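Choline/ethanolamine kinase family protein (Mesorhizobium loti, PDB 3DXQ) belongs to the phosphotransferase enzyme family, which shares the protein kinase fold, and probably phosphorylates ethanolamine or choline. Local coordinates at residues 6-11 with 22-27; 18-23 with 35-40; 205-210 with 248-253; 212-217 with 279-284. All blocks are in the same frame, centred on the assembly; numbering follows the deposited sequence.

Contact 1. Residues 6-11 with 22-27; sequences EARAKL and GPLERL
Arg8, on the N-terminal helix 3-10, reaches across to Gly22 and Leu24, where the chain leads into strand 24-27, the edge strand of the five-stranded antiparallel sheet in the kinase-like N-terminal lobe. Its CB touches Leu24 CD1 at 4.1 Å, CG and CD swing past that methyl, and contact resumes at NE. CG stands anti to the backbone N (chi1 -161°) and the chain then runs extended to CD, where the bend at chi3 (-64°) turns the guanidinium back toward the strand. NE passes 3.9 Å from Leu24 CD1, and CZ comes within 3.6 Å of that same methyl, which sits over one face of the planar group, displaced toward its rim. At the edge of the guanidinium, in its plane, lies Gly22 O, which accepts a weak, fork-like pair of hydrogen bonds from NH1 and NH2. An apolar contact on one face is thus combined with a polar one at the edge. Deeper in, Ala7 touches Phe35 and Leu11 touches Leu42, so the helix lies against the sheet. At the tip, Arg8 NH1 and Arg8 NH2 are each 3.3 Å from Gly22 O.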
loop_
_atom_site.group_PDB
_atom_site.type_symbol
_atom_site.label_atom_id
_atom_site.label_comp_id
_atom_site.label_asym_id
_atom_site.label_seq_id
_atom_site.Cartn_x
_atom_site.Cartn_y
_atom_site.Cartn_z
ATOM N N GLU A 6 -2.901 0.084 -27.694
ATOM C CA GLU A 6 -1.608 0.469 -27.124
ATOM C C GLU A 6 -0.965 -0.768 -26.502
ATOM O O GLU A 6 0.218 -1.034 -26.732
ATOM C CB GLU A 6 -1.770 1.576 -26.067
ATOM N N ALA A 7 -1.770 -1.522 -25.742
ATOM C CA ALA A 7 -1.337 -2.753 -25.063
ATOM C C ALA A 7 -0.946 -3.882 -26.019
ATOM O O ALA A 7 0.107 -4.513 -25.863
ATOM C CB ALA A 7 -2.427 -3.238 -24.123
ATOM N N ARG A 8 -1.788 -4.128 -27.012
ATOM C CA ARG A 8 -1.501 -5.170 -27.991
ATOM C C ARG A 8 -0.286 -4.829 -28.862
ATOM O O ARG A 8 0.282 -5.706 -29.517
ATOM C CB ARG A 8 -2.710 -5.427 -28.866
ATOM C CG ARG A 8 -2.648 -6.769 -29.568
ATOM C CD ARG A 8 -3.891 -7.056 -30.403
ATOM N NE ARG A 8 -5.122 -7.169 -29.609
ATOM C CZ ARG A 8 -5.546 -8.266 -28.973
ATOM N NH1 ARG A 8 -4.832 -9.393 -28.995
ATOM N NH2 ARG A 8 -6.692 -8.224 -28.304
ATOM N N ALA A 9 0.102 -3.554 -28.871
ATOM C CA ALA A 9 1.336 -3.130 -29.514
ATOM C C ALA A 9 2.507 -3.740 -28.745
ATOM O O ALA A 9 3.360 -4.408 -29.340
ATOM C CB ALA A 9 1.438 -1.612 -29.515
ATOM N N LYS A 10 2.518 -3.536 -27.423
ATOM C CA LYS A 10 3.606 -4.026 -26.575
ATOM C C LYS A 10 3.865 -5.526 -26.696
ATOM O O LYS A 10 4.994 -5.967 -26.494
ATOM C CB LYS A 10 3.391 -3.652 -25.102
ATOM C CG LYS A 10 3.982 -2.294 -24.684
ATOM C CD LYS A 10 3.258 -1.104 -25.309
ATOM C CE LYS A 10 3.433 0.182 -24.486
ATOM N NZ LYS A 10 4.839 0.408 -24.005
ATOM N N LEU A 11 2.835 -6.300 -27.013
ATOM C CA LEU A 11 2.994 -7.744 -27.178
ATOM C C LEU A 11 4.121 -8.127 -28.119
ATOM O O LEU A 11 4.852 -9.074 -27.839
ATOM C CB LEU A 11 1.709 -8.382 -27.699
ATOM C CG LEU A 11 0.677 -8.821 -26.661
ATOM C CD1 LEU A 11 0.601 -7.823 -25.519
ATOM C CD2 LEU A 11 -0.697 -9.039 -27.304
ATOM N N GLY A 22 -6.185 -13.716 -28.852
ATOM C CA GLY A 22 -7.350 -13.787 -27.981
ATOM C C GLY A 22 -7.672 -12.458 -27.298
ATOM O O GLY A 22 -6.990 -11.450 -27.527
ATOM N N PRO A 23 -8.724 -12.446 -26.452
ATOM C CA PRO A 23 -9.207 -11.246 -25.757
ATOM C C PRO A 23 -8.277 -10.760 -24.662
ATOM O O PRO A 23 -7.657 -11.569 -23.986
ATOM C CB PRO A 23 -10.531 -11.682 -25.124
ATOM C CG PRO A 23 -10.592 -13.140 -25.230
ATOM C CD PRO A 23 -9.517 -13.642 -26.126
ATOM N N LEU A 24 -8.222 -9.437 -24.509
ATOM C CA LEU A 24 -7.387 -8.752 -23.541
ATOM C C LEU A 24 -8.268 -8.010 -22.564
ATOM O O LEU A 24 -8.916 -7.032 -22.933
ATOM C CB LEU A 24 -6.511 -7.724 -24.235
ATOM C CG LEU A 24 -5.206 -8.178 -24.836
ATOM C CD1 LEU A 24 -4.655 -7.055 -25.704
ATOM C CD2 LEU A 24 -4.282 -8.513 -23.715
ATOM N N GLU A 25 -8.253 -8.452 -21.313
ATOM C CA GLU A 25 -9.077 -7.864 -20.275
ATOM C C GLU A 25 -8.277 -6.930 -19.390
ATOM O O GLU A 25 -7.277 -7.326 -18.816
ATOM C CB GLU A 25 -9.712 -8.963 -19.412
ATOM C CG GLU A 25 -10.495 -8.435 -18.210
ATOM C CD GLU A 25 -10.919 -9.526 -17.275
ATOM O OE1 GLU A 25 -10.944 -10.688 -17.721
ATOM O OE2 GLU A 25 -11.219 -9.220 -16.098
ATOM N N ARG A 26 -8.752 -5.695 -19.269
ATOM C CA ARG A 26 -8.156 -4.680 -18.402
ATOM C C ARG A 26 -8.568 -4.983 -16.969
ATOM O O ARG A 26 -9.758 -5.065 -16.672
ATOM C CB ARG A 26 -8.655 -3.286 -18.832
ATOM C CG ARG A 26 -8.291 -2.115 -17.924
ATOM C CD ARG A 26 -6.880 -1.613 -18.155
ATOM N NE ARG A 26 -6.569 -0.472 -17.293
ATOM C CZ ARG A 26 -6.987 0.778 -17.497
ATOM N NH1 ARG A 26 -7.757 1.085 -18.534
ATOM N NH2 ARG A 26 -6.634 1.732 -16.643
ATOM N N LEU A 27 -7.588 -5.175 -16.095
ATOM C CA LEU A 27 -7.841 -5.411 -14.680
ATOM C C LEU A 27 -7.516 -4.111 -13.947
ATOM O O LEU A 27 -6.598 -3.385 -14.358
ATOM C CB LEU A 27 -6.952 -6.531 -14.161
ATOM C CG LEU A 27 -6.855 -7.805 -15.005
ATOM C CD1 LEU A 27 -5.603 -8.625 -14.650
ATOM C CD2 LEU A 27 -8.114 -8.645 -14.877
#

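Contact 2. Residues 18-23 with 35-40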
loop_
_atom_site.group_PDB
_atom_site.type_symbol
_atom_site.label_atom_id
_atom_site.label_comp_id
_atom_site.label_asym_id
_atom_site.label_seq_id
_atom_site.Cartn_x
_atom_site.Cartn_y
_atom_site.Cartn_z
ATOM N N ALA A 18 3.834 -12.653 -27.642
ATOM C CA ALA A 18 3.733 -12.414 -29.098
ATOM C C ALA A 18 2.731 -13.341 -29.781
ATOM O O ALA A 18 2.629 -14.531 -29.451
ATOM C CB ALA A 18 5.109 -12.553 -29.764
ATOM N N GLY A 19 1.985 -12.784 -30.727
ATOM C CA GLY A 19 1.009 -13.550 -31.496
ATOM C C GLY A 19 -0.174 -14.087 -30.700
ATOM O O GLY A 19 -0.754 -15.115 -31.061
ATOM N N TYR A 20 -0.527 -13.407 -29.610
ATOM C CA TYR A 20 -1.716 -13.746 -28.838
ATOM C C TYR A 20 -2.867 -12.954 -29.416
ATOM O O TYR A 20 -2.934 -11.723 -29.265
ATOM C CB TYR A 20 -1.535 -13.389 -27.375
ATOM C CG TYR A 20 -2.807 -13.469 -26.574
ATOM C CD1 TYR A 20 -3.251 -14.687 -26.066
ATOM C CD2 TYR A 20 -3.560 -12.327 -26.306
ATOM C CE1 TYR A 20 -4.421 -14.769 -25.312
ATOM C CE2 TYR A 20 -4.725 -12.399 -25.564
ATOM C CZ TYR A 20 -5.155 -13.622 -25.077
ATOM O OH TYR A 20 -6.304 -13.696 -24.335
ATOM N N THR A 21 -3.782 -13.668 -30.062
ATOM C CA THR A 21 -4.885 -13.048 -30.791
ATOM C C THR A 21 -6.216 -13.140 -30.045
ATOM O O THR A 21 -7.242 -12.694 -30.542
ATOM C CB THR A 21 -5.016 -13.698 -32.169
ATOM O OG1 THR A 21 -5.431 -15.059 -32.003
ATOM C CG2 THR A 21 -3.656 -13.648 -32.913
ATOM N N GLY A 22 -6.185 -13.716 -28.852
ATOM C CA GLY A 22 -7.350 -13.787 -27.981
ATOM C C GLY A 22 -7.672 -12.458 -27.298
ATOM O O GLY A 22 -6.990 -11.450 -27.527
ATOM N N PRO A 23 -8.724 -12.446 -26.452
ATOM C CA PRO A 23 -9.207 -11.246 -25.757
ATOM C C PRO A 23 -8.277 -10.760 -24.662
ATOM O O PRO A 23 -7.657 -11.569 -23.986
ATOM C CB PRO A 23 -10.531 -11.682 -25.124
ATOM C CG PRO A 23 -10.592 -13.140 -25.230
ATOM C CD PRO A 23 -9.517 -13.642 -26.126
ATOM N N PHE A 35 -3.344 -5.806 -18.193
ATOM C CA PHE A 35 -4.218 -6.598 -19.035
ATOM C C PHE A 35 -3.973 -8.094 -18.934
ATOM O O PHE A 35 -2.844 -8.549 -18.978
ATOM C CB PHE A 35 -4.013 -6.191 -20.492
ATOM C CG PHE A 35 -4.299 -4.763 -20.743
ATOM C CD1 PHE A 35 -5.577 -4.353 -21.086
ATOM C CD2 PHE A 35 -3.304 -3.815 -20.594
ATOM C CE1 PHE A 35 -5.848 -3.033 -21.306
ATOM C CE2 PHE A 35 -3.572 -2.483 -20.802
ATOM C CZ PHE A 35 -4.847 -2.089 -21.159
ATOM N N ARG A 36 -5.036 -8.867 -18.845
ATOM C CA ARG A 36 -4.888 -10.308 -18.825
ATOM C C ARG A 36 -4.859 -10.835 -20.257
ATOM O O ARG A 36 -5.795 -10.586 -20.998
ATOM C CB ARG A 36 -6.040 -10.929 -18.055
ATOM C CG ARG A 36 -5.873 -12.400 -17.863
ATOM C CD ARG A 36 -7.115 -13.019 -17.328
ATOM N NE ARG A 36 -7.174 -14.410 -17.742
ATOM C CZ ARG A 36 -8.202 -15.212 -17.500
ATOM N NH1 ARG A 36 -9.259 -14.761 -16.822
ATOM N NH2 ARG A 36 -8.153 -16.470 -17.932
ATOM N N ALA A 37 -3.784 -11.539 -20.634
ATOM C CA ALA A 37 -3.617 -12.118 -21.962
ATOM C C ALA A 37 -3.424 -13.612 -21.800
ATOM O O ALA A 37 -2.325 -14.061 -21.470
ATOM C CB ALA A 37 -2.423 -11.505 -22.648
ATOM N N GLY A 38 -4.484 -14.384 -22.028
ATOM C CA GLY A 38 -4.435 -15.833 -21.846
ATOM C C GLY A 38 -4.417 -16.134 -20.362
ATOM O O GLY A 38 -5.374 -15.854 -19.655
ATOM N N ASP A 39 -3.297 -16.674 -19.893
ATOM C CA ASP A 39 -3.081 -16.985 -18.481
ATOM C C ASP A 39 -1.952 -16.121 -17.897
ATOM O O ASP A 39 -1.486 -16.365 -16.792
ATOM C CB ASP A 39 -2.756 -18.480 -18.352
ATOM C CG ASP A 39 -3.818 -19.347 -19.004
ATOM O OD1 ASP A 39 -4.992 -19.140 -18.683
ATOM O OD2 ASP A 39 -3.500 -20.215 -19.847
ATOM N N LEU A 40 -1.504 -15.121 -18.653
ATOM C CA LEU A 40 -0.428 -14.246 -18.202
ATOM C C LEU A 40 -1.029 -12.851 -18.060
ATOM O O LEU A 40 -2.072 -12.584 -18.632
ATOM C CB LEU A 40 0.724 -14.254 -19.214
ATOM C CG LEU A 40 1.346 -15.612 -19.548
ATOM C CD1 LEU A 40 2.294 -15.512 -20.734
ATOM C CD2 LEU A 40 2.072 -16.186 -18.365
#
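The Tyr20 ring carries the carbonyl carbon of Ala37 over one face, 3.6 Å from the plane and displaced toward the rim, while on the opposite face Gly22 N stands 3.7 Å above the centre. Ala37 also sends its methyl to the ring: CB is 4.1 Å from the centroid and only 22° off the ring normal, a CH-pi contact, with the CE2 and CD2 side of the ring nearest to it. At the phenol end, in the ring plane, is Pro23 O, which accepts a hydrogen bond from Tyr20 OH at 2.5 Å; the hydroxyl approaches tilted from the carbonyl plane. With CG anti to its own backbone N (chi1 169°), the ring is carried back over the chain that follows it, so the loop 18-23 closes on itself while the face opposite Gly22 N packs on Ala37. The second flat group, the Arg36 guanidinium, has Gly38 O at its edge and in its plane. NE donates to that oxygen at 3.0 Å with an N-H...O angle of 158°, and NH2 adds a weak bond. This grip ties the strand residue before the turn to the turn's second residue; the ends of the turn are paired by Ala37 N to Leu40 O at 2.8 Å and Leu40 N to Ala37 O at 3.1 Å. Gly38, with positive phi, occupies the second position of this type II' turn from Ala37 to Leu40, the tight two-residue beta hairpin that joins strands 32-37 and 40-45 in the N-terminal lobe of the kinase-like fold.

Contact 3. Residues 205-210 with 248-253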
loop_
_atom_site.group_PDB
_atom_site.type_symbol
_atom_site.label_atom_id
_atom_site.label_comp_id
_atom_site.label_asym_id
_atom_site.label_seq_id
_atom_site.Cartn_x
_atom_site.Cartn_y
_atom_site.Cartn_z
ATOM N N PRO A 205 7.148 -3.281 10.134
ATOM C CA PRO A 205 6.142 -4.176 9.606
ATOM C C PRO A 205 4.719 -3.733 9.873
ATOM O O PRO A 205 3.843 -3.998 9.053
ATOM C CB PRO A 205 6.420 -5.495 10.356
ATOM C CG PRO A 205 7.326 -5.146 11.468
ATOM C CD PRO A 205 8.129 -4.021 10.942
ATOM N N LEU A 206 4.482 -3.075 11.003
ATOM C CA LEU A 206 3.133 -2.628 11.346
ATOM C C LEU A 206 2.637 -1.447 10.522
ATOM O O LEU A 206 1.470 -1.041 10.641
ATOM C CB LEU A 206 3.009 -2.341 12.858
ATOM C CG LEU A 206 3.315 -3.556 13.723
ATOM C CD1 LEU A 206 2.838 -3.360 15.141
ATOM C CD2 LEU A 206 2.741 -4.852 13.104
ATOM N N TRP A 207 3.498 -0.888 9.682
ATOM C CA TRP A 207 3.039 0.155 8.774
ATOM C C TRP A 207 2.080 -0.469 7.764
ATOM O O TRP A 207 1.060 0.135 7.416
ATOM C CB TRP A 207 4.181 0.804 8.017
ATOM C CG TRP A 207 3.696 1.527 6.837
ATOM C CD1 TRP A 207 3.486 1.009 5.590
ATOM C CD2 TRP A 207 3.334 2.906 6.771
ATOM N NE1 TRP A 207 3.013 1.987 4.746
ATOM C CE2 TRP A 207 2.922 3.165 5.441
ATOM C CE3 TRP A 207 3.331 3.948 7.697
ATOM C CZ2 TRP A 207 2.500 4.410 5.025
ATOM C CZ3 TRP A 207 2.909 5.198 7.284
ATOM C CH2 TRP A 207 2.493 5.420 5.957
ATOM N N ASP A 208 2.426 -1.667 7.292
ATOM C CA ASP A 208 1.603 -2.396 6.343
ATOM C C ASP A 208 0.218 -2.672 6.899
ATOM O O ASP A 208 -0.796 -2.467 6.201
ATOM C CB ASP A 208 2.276 -3.731 5.943
ATOM C CG ASP A 208 3.330 -3.566 4.839
ATOM O OD1 ASP A 208 3.493 -2.432 4.305
ATOM O OD2 ASP A 208 3.972 -4.586 4.479
ATOM N N LEU A 209 0.178 -3.144 8.145
ATOM C CA LEU A 209 -1.102 -3.420 8.826
ATOM C C LEU A 209 -1.917 -2.151 8.972
ATOM O O LEU A 209 -3.112 -2.140 8.670
ATOM C CB LEU A 209 -0.911 -4.105 10.189
ATOM C CG LEU A 209 -0.656 -5.624 10.086
ATOM C CD1 LEU A 209 0.645 -5.979 9.343
ATOM C CD2 LEU A 209 -0.642 -6.305 11.444
ATOM N N GLY A 210 -1.270 -1.071 9.391
ATOM C CA GLY A 210 -1.994 0.199 9.572
ATOM C C GLY A 210 -2.528 0.745 8.256
ATOM O O GLY A 210 -3.650 1.272 8.181
ATOM N N ALA A 248 -3.045 6.812 11.410
ATOM C CA ALA A 248 -3.050 8.275 11.371
ATOM C C ALA A 248 -1.980 8.815 10.423
ATOM O O ALA A 248 -2.273 9.656 9.584
ATOM C CB ALA A 248 -2.879 8.876 12.787
HETATM N N MSE A 249 -0.745 8.340 10.555
HETATM C CA MSE A 249 0.351 8.838 9.722
HETATM C C MSE A 249 0.178 8.531 8.252
HETATM O O MSE A 249 0.613 9.301 7.407
HETATM C CB MSE A 249 1.687 8.268 10.184
HETATM C CG MSE A 249 2.182 8.797 11.516
HETATM SE SE MSE A 249 1.931 10.742 11.715
HETATM C CE MSE A 249 3.337 11.063 12.949
ATOM N N CYS A 250 -0.429 7.388 7.956
ATOM C CA CYS A 250 -0.717 6.983 6.594
ATOM C C CYS A 250 -1.641 7.979 5.922
ATOM O O CYS A 250 -1.372 8.462 4.839
ATOM C CB CYS A 250 -1.364 5.607 6.606
ATOM S SG CYS A 250 -1.545 4.879 4.994
ATOM N N ASP A 251 -2.736 8.308 6.583
ATOM C CA ASP A 251 -3.637 9.339 6.076
ATOM C C ASP A 251 -2.931 10.675 5.907
ATOM O O ASP A 251 -3.160 11.378 4.922
ATOM C CB ASP A 251 -4.831 9.540 7.012
ATOM C CG ASP A 251 -6.038 8.688 6.646
ATOM O OD1 ASP A 251 -6.185 8.296 5.477
ATOM O OD2 ASP A 251 -6.871 8.441 7.541
ATOM N N LEU A 252 -2.099 11.043 6.871
ATOM C CA LEU A 252 -1.406 12.330 6.815
ATOM C C LEU A 252 -0.478 12.411 5.605
ATOM O O LEU A 252 -0.452 13.427 4.906
ATOM C CB LEU A 252 -0.588 12.560 8.090
ATOM C CG LEU A 252 0.136 13.906 8.162
ATOM C CD1 LEU A 252 -0.844 15.042 8.145
ATOM C CD2 LEU A 252 0.979 13.965 9.395
ATOM N N LEU A 253 0.294 11.345 5.390
ATOM C CA LEU A 253 1.238 11.266 4.272
ATOM C C LEU A 253 0.542 11.575 2.962
ATOM O O LEU A 253 0.916 12.503 2.244
ATOM C CB LEU A 253 1.869 9.873 4.192
ATOM C CG LEU A 253 2.850 9.653 3.039
ATOM C CD1 LEU A 253 4.048 10.571 3.252
ATOM C CD2 LEU A 253 3.275 8.191 2.917
#
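Trp207 drives the outer corner of its six-membered ring against the backbone of helix 237-263, where CH2 lies 3.6 Å from Cys250 CA and 3.9 Å from Cys250 CB. The sulfur of Cys250 joins in as a sulfur-aromatic contact, SG being 4.7 Å from the centroid of the six-membered ring and oblique to it, 39° off the normal. Selenomethionine Met249 meets the ring at its edge, CB coming within 4.4 Å of Trp207 CZ3, while one methyl of Leu253, CD2, approaches Trp207 CH2 to 4.2 Å. Having CG anti to the backbone N (chi1 162°) throws the indole out from helix 206-215 to bridge the gap; the axes of the segments 206-210 and 248-253 approach to 10.1 Å, with 74° between their directions. Both helices belong to the mainly helical C-terminal lobe of the kinase-like fold, and all four touching residues are buried. The polar side of the indole faces elsewhere: Trp207 NE1 donates to Cys178 O, and the neighbouring Asp208 accepts from the backbone N of His177 and Cys178, in a loop that probably corresponds to the catalytic loop of this family. Phe128 meets the indole with its ring plane turned about 45°, and Leu130 of helix 130-141 touches both Trp207 and Met249.

Contact 4. Residues 212-217 with 279-284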
loop_
_atom_site.group_PDB
_atom_site.type_symbol
_atom_site.label_atom_id
_atom_site.label_comp_id
_atom_site.label_asym_id
_atom_site.label_seq_id
_atom_site.Cartn_x
_atom_site.Cartn_y
_atom_site.Cartn_z
ATOM N N LEU A 212 -3.241 -0.928 5.362
ATOM C CA LEU A 212 -4.364 -1.719 4.886
ATOM C C LEU A 212 -5.624 -1.357 5.635
ATOM O O LEU A 212 -6.671 -1.172 5.023
ATOM C CB LEU A 212 -4.075 -3.206 5.062
ATOM C CG LEU A 212 -5.200 -4.175 4.757
ATOM C CD1 LEU A 212 -5.870 -3.779 3.431
ATOM C CD2 LEU A 212 -4.643 -5.623 4.710
ATOM N N SER A 213 -5.529 -1.253 6.957
ATOM C CA SER A 213 -6.694 -0.931 7.782
ATOM C C SER A 213 -7.370 0.358 7.354
ATOM O O SER A 213 -8.594 0.381 7.182
ATOM C CB SER A 213 -6.298 -0.817 9.256
ATOM O OG SER A 213 -7.434 -0.641 10.080
ATOM N N VAL A 214 -6.579 1.423 7.175
ATOM C CA VAL A 214 -7.126 2.723 6.759
ATOM C C VAL A 214 -7.657 2.687 5.325
ATOM O O VAL A 214 -8.664 3.350 5.011
ATOM C CB VAL A 214 -6.096 3.852 6.881
ATOM C CG1 VAL A 214 -6.586 5.105 6.215
ATOM C CG2 VAL A 214 -5.838 4.131 8.298
ATOM N N GLU A 215 -6.993 1.916 4.464
ATOM C CA GLU A 215 -7.392 1.820 3.060
ATOM C C GLU A 215 -8.642 0.966 2.915
ATOM O O GLU A 215 -9.490 1.224 2.055
ATOM C CB GLU A 215 -6.264 1.240 2.204
ATOM C CG GLU A 215 -5.021 2.151 1.990
ATOM C CD GLU A 215 -5.282 3.340 1.083
ATOM O OE1 GLU A 215 -6.136 3.222 0.184
ATOM O OE2 GLU A 215 -4.628 4.393 1.268
ATOM N N GLY A 216 -8.772 -0.050 3.764
ATOM C CA GLY A 216 -9.958 -0.928 3.736
ATOM C C GLY A 216 -11.140 -0.485 4.581
ATOM O O GLY A 216 -12.163 -1.173 4.622
ATOM N N LYS A 217 -10.994 0.655 5.257
ATOM C CA LYS A 217 -12.012 1.159 6.181
ATOM C C LYS A 217 -12.379 0.054 7.159
ATOM O O LYS A 217 -13.549 -0.250 7.360
ATOM C CB LYS A 217 -13.256 1.644 5.431
ATOM C CG LYS A 217 -12.966 2.525 4.222
ATOM C CD LYS A 217 -14.198 3.313 3.771
ATOM C CE LYS A 217 -13.944 4.024 2.437
ATOM N NZ LYS A 217 -15.021 5.000 2.066
ATOM N N PHE A 279 -7.643 13.695 5.400
ATOM C CA PHE A 279 -7.215 14.527 6.511
ATOM C C PHE A 279 -8.232 14.470 7.642
ATOM O O PHE A 279 -7.874 14.214 8.788
ATOM C CB PHE A 279 -7.033 15.972 6.080
ATOM C CG PHE A 279 -6.581 16.861 7.190
ATOM C CD1 PHE A 279 -5.233 16.969 7.496
ATOM C CD2 PHE A 279 -7.500 17.551 7.961
ATOM C CE1 PHE A 279 -4.807 17.774 8.540
ATOM C CE2 PHE A 279 -7.085 18.364 9.003
ATOM C CZ PHE A 279 -5.734 18.471 9.299
ATOM N N ALA A 280 -9.497 14.717 7.308
ATOM C CA ALA A 280 -10.583 14.755 8.293
ATOM C C ALA A 280 -10.683 13.452 9.078
ATOM O O ALA A 280 -10.933 13.467 10.286
ATOM C CB ALA A 280 -11.896 15.059 7.609
ATOM N N ARG A 281 -10.480 12.330 8.387
ATOM C CA ARG A 281 -10.462 11.018 9.026
ATOM C C ARG A 281 -9.292 10.931 10.009
ATOM O O ARG A 281 -9.444 10.475 11.148
ATOM C CB ARG A 281 -10.340 9.926 7.951
ATOM C CG ARG A 281 -10.319 8.501 8.483
ATOM C CD ARG A 281 -10.574 7.514 7.370
ATOM N NE ARG A 281 -9.561 7.612 6.329
ATOM C CZ ARG A 281 -9.633 7.037 5.133
ATOM N NH1 ARG A 281 -10.686 6.312 4.792
ATOM N NH2 ARG A 281 -8.647 7.205 4.264
ATOM N N CYS A 282 -8.127 11.365 9.535
ATOM C CA CYS A 282 -6.910 11.397 10.316
ATOM C C CYS A 282 -7.089 12.234 11.565
ATOM O O CYS A 282 -6.844 11.770 12.681
ATOM C CB CYS A 282 -5.792 11.988 9.474
ATOM S SG CYS A 282 -4.341 12.304 10.417
ATOM N N LYS A 283 -7.519 13.480 11.359
ATOM C CA LYS A 283 -7.752 14.416 12.440
ATOM C C LYS A 283 -8.753 13.825 13.426
ATOM O O LYS A 283 -8.609 14.000 14.641
ATOM C CB LYS A 283 -8.263 15.745 11.872
ATOM C CG LYS A 283 -8.716 16.794 12.901
ATOM C CD LYS A 283 -9.242 18.061 12.187
ATOM C CE LYS A 283 -10.200 18.877 13.050
ATOM N NZ LYS A 283 -9.554 19.320 14.279
ATOM N N ALA A 284 -9.770 13.137 12.906
ATOM C CA ALA A 284 -10.775 12.493 13.759
ATOM C C ALA A 284 -10.132 11.472 14.677
ATOM O O ALA A 284 -10.367 11.488 15.899
ATOM C CB ALA A 284 -11.854 11.830 12.923
#
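Val214, near the C-terminal end of helix 206-215, lays one methyl over the guanidinium of Arg281 from helix 271-287, a contact between two helices of the kinase-like C-terminal lobe. CG1 sits 3.3 Å above the guanidinium plane, displaced toward the rim, and is nearest to Arg281 NH2 at 3.5 Å. The carbonyl oxygen of Val214 is also close, 3.6 Å from Arg281 NH1. Lys217 flanks the same group more loosely, its CG lying 4.5 Å from Arg281 NH1 and oblique to the plane. Lys217 has positive phi and is the first residue to leave the helical conformation, which turns the chain away from the helix just beside the arginine. Arg281 spans the gap because its chain is extended to CD, with CG anti to the backbone N (chi1 180°), before bending at chi3 (60°) to lay the guanidinium against the valine methyl. Further out, salt bridges hold that group: Asp251 OD1 of helix 237-263 takes both Arg281 NH2 and Arg278 NE, and Arg278 NH2 in turn forms a salt bridge with Glu215 OE2, so two acids and two arginines alternate across three helices. The two acids would be expected to offset part of the positive charge of the two arginines. A further cationic group stands nearby without touching, Lys217 NZ lying 5.3 Å from Arg281 NH1.

In the fold
From the N terminus, contact 1 closes the loop that carries the chain from helix 3-10 to strand 24-27. Contact 2 opens inside that loop and ends on the next strand, so the two interlock, sharing Gly22 and Pro23, and together fasten the N-terminal helix and its loop to the edge of the N-terminal lobe sheet. Far along the chain, contacts 3 and 4 both start on helix 206-215 and cross, reaching helix 237-263 and then helix 271-287; their centres are about 9 Å apart. These long loops tie three helices of the C-terminal lobe together. The two pairs lie in series, with centres 34 to 38 Å apart, one in each lobe.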